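Local atomic coordinates of DNA mismatch repair protein PMS1 (Saccharomyces cerevisiae, PDB entry 3H4L), a protein that probably takes part in DNA mismatch repair, binding ATP through an N-terminal domain of the gyrase, Hsp90 and MutL ATPase type. Residues B[294-299]-B[345-350]. Numbering follows the deposited sequence.
Sequences YSTLLK and AVIDIF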
loop_
_atom_site.group_PDB
_atom_site.type_symbol
_atom_site.label_atom_id
_atom_site.label_comp_id
_atom_site.label_asym_id
_atom_site.label_seq_id
_atom_site.Cartn_x
_atom_site.Cartn_y
_atom_site.Cartn_z
ATOM N N TYR B 294 -13.470 -11.389 22.078
ATOM C CA TYR B 294 -14.685 -11.532 22.884
ATOM C C TYR B 294 -15.808 -12.134 22.045
ATOM O O TYR B 294 -16.712 -11.413 21.621
ATOM C CB TYR B 294 -15.147 -10.164 23.382
ATOM C CG TYR B 294 -15.506 -10.079 24.839
ATOM C CD1 TYR B 294 -16.137 -11.132 25.491
ATOM C CD2 TYR B 294 -15.250 -8.916 25.561
ATOM C CE1 TYR B 294 -16.507 -11.025 26.829
ATOM C CE2 TYR B 294 -15.614 -8.796 26.889
ATOM C CZ TYR B 294 -16.242 -9.851 27.521
ATOM O OH TYR B 294 -16.610 -9.715 28.839
ATOM N N SER B 295 -15.759 -13.442 21.807
ATOM C CA SER B 295 -16.792 -14.102 21.012
ATOM C C SER B 295 -18.193 -13.839 21.580
ATOM O O SER B 295 -19.109 -13.429 20.859
ATOM C CB SER B 295 -16.526 -15.603 20.951
ATOM N N THR B 296 -18.340 -14.070 22.881
ATOM C CA THR B 296 -19.607 -13.883 23.572
ATOM C C THR B 296 -20.205 -12.481 23.423
ATOM O O THR B 296 -21.373 -12.345 23.061
ATOM C CB THR B 296 -19.452 -14.233 25.079
ATOM O OG1 THR B 296 -20.635 -13.858 25.794
ATOM C CG2 THR B 296 -18.258 -13.518 25.676
ATOM N N LEU B 297 -19.415 -11.442 23.684
ATOM C CA LEU B 297 -19.917 -10.072 23.581
ATOM C C LEU B 297 -20.307 -9.667 22.161
ATOM O O LEU B 297 -21.140 -8.775 21.972
ATOM C CB LEU B 297 -18.894 -9.074 24.126
ATOM C CG LEU B 297 -19.378 -7.616 24.187
ATOM C CD1 LEU B 297 -20.569 -7.491 25.137
ATOM C CD2 LEU B 297 -18.239 -6.722 24.650
ATOM N N LEU B 298 -19.705 -10.301 21.159
ATOM C CA LEU B 298 -20.056 -9.974 19.783
ATOM C C LEU B 298 -21.411 -10.589 19.476
ATOM O O LEU B 298 -22.280 -9.931 18.895
ATOM C CB LEU B 298 -19.004 -10.495 18.799
ATOM C CG LEU B 298 -17.780 -9.601 18.598
ATOM C CD1 LEU B 298 -16.936 -10.159 17.468
ATOM C CD2 LEU B 298 -18.217 -8.180 18.273
ATOM N N LYS B 299 -21.592 -11.847 19.872
ATOM C CA LYS B 299 -22.861 -12.517 19.641
ATOM C C LYS B 299 -23.949 -11.597 20.168
ATOM O O LYS B 299 -24.908 -11.287 19.463
ATOM C CB LYS B 299 -22.898 -13.853 20.370
ATOM N N ALA B 345 -23.609 -11.872 34.018
ATOM C CA ALA B 345 -24.322 -10.652 34.375
ATOM C C ALA B 345 -23.957 -9.569 33.361
ATOM O O ALA B 345 -24.831 -8.951 32.760
ATOM C CB ALA B 345 -23.938 -10.210 35.777
ATOM N N VAL B 346 -22.659 -9.350 33.174
ATOM C CA VAL B 346 -22.178 -8.355 32.219
ATOM C C VAL B 346 -22.958 -8.476 30.912
ATOM O O VAL B 346 -23.603 -7.530 30.463
ATOM C CB VAL B 346 -20.674 -8.560 31.899
ATOM C CG1 VAL B 346 -20.226 -7.557 30.849
ATOM C CG2 VAL B 346 -19.840 -8.409 33.159
ATOM N N ILE B 347 -22.895 -9.655 30.309
ATOM C CA ILE B 347 -23.583 -9.912 29.056
ATOM C C ILE B 347 -25.042 -9.442 29.076
ATOM O O ILE B 347 -25.553 -8.940 28.076
ATOM C CB ILE B 347 -23.540 -11.421 28.719
ATOM C CG1 ILE B 347 -22.079 -11.894 28.662
ATOM C CG2 ILE B 347 -24.239 -11.682 27.386
ATOM C CD1 ILE B 347 -21.903 -13.409 28.563
ATOM N N ASP B 348 -25.706 -9.592 30.219
ATOM C CA ASP B 348 -27.106 -9.197 30.343
ATOM C C ASP B 348 -27.327 -7.700 30.530
ATOM O O ASP B 348 -28.255 -7.123 29.953
ATOM C CB ASP B 348 -27.762 -9.961 31.497
ATOM C CG ASP B 348 -27.868 -11.445 31.217
ATOM O OD1 ASP B 348 -28.618 -11.818 30.284
ATOM O OD2 ASP B 348 -27.197 -12.235 31.918
ATOM N N ILE B 349 -26.485 -7.076 31.344
ATOM C CA ILE B 349 -26.607 -5.646 31.582
ATOM C C ILE B 349 -26.220 -4.886 30.318
ATOM O O ILE B 349 -26.724 -3.795 30.058
ATOM C CB ILE B 349 -25.726 -5.204 32.774
ATOM C CG1 ILE B 349 -26.325 -5.760 34.072
ATOM C CG2 ILE B 349 -25.614 -3.686 32.819
ATOM C CD1 ILE B 349 -25.691 -5.222 35.338
ATOM N N PHE B 350 -25.336 -5.480 29.526
ATOM C CA PHE B 350 -24.906 -4.867 28.281
ATOM C C PHE B 350 -26.026 -4.991 27.246
ATOM O O PHE B 350 -26.414 -4.011 26.602
ATOM C CB PHE B 350 -23.643 -5.559 27.752
ATOM C CG PHE B 350 -23.175 -5.025 26.425
ATOM C CD1 PHE B 350 -22.566 -3.776 26.339
ATOM C CD2 PHE B 350 -23.402 -5.740 25.254
ATOM C CE1 PHE B 350 -22.197 -3.247 25.104
ATOM C CE2 PHE B 350 -23.038 -5.220 24.009
ATOM C CZ PHE B 350 -22.435 -3.972 23.934
#
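Leu297 sets its CD1 methyl over one face of the Phe350 ring, 3.7 Å from the ring centroid and 28° off the normal, a CH-pi contact. The methyl is shifted toward the rim on the CD2–CE2 side, with Leu297 CD1 3.3 Å from Phe350 CD2. The two side chains cross at about a right angle. A second ring lies behind the leucine: Leu297 CB rests 3.6 Å above one face of Tyr294, the N-cap residue of helix 295-306, so the leucine lies between two aromatics, Tyr294 just ahead of its own helix and Phe350 on the partner helix. On Phe350, CG stands anti to the backbone N (chi1 177°), which carries the ring across to the leucine and down toward Leu236 of the sheet. With an alanine in place of Phe350, Leu297 CD1 would probably lose its aromatic partner and a gap would be likely to open between the two helices above the sheet. Nearer the surface, the tip of Ile347 meets a hydroxyl, with CD1 3.1 Å from Thr296 OG1; no hydrogen bond spans the two segments. The backbones come nearest at Leu297 and Ile347, whose CA atoms are 6.6 Å apart. Beneath, Leu297 and Tyr294 also touch Leu320 of strand 316-321. Helix 295-306 links parallel neighbours 283-287 and 316-321, and with helix 343-362 it covers the four-stranded sheet: the two-layer alpha/beta architecture of the ribosomal S5 domain 2-like fold, as in MutL relatives.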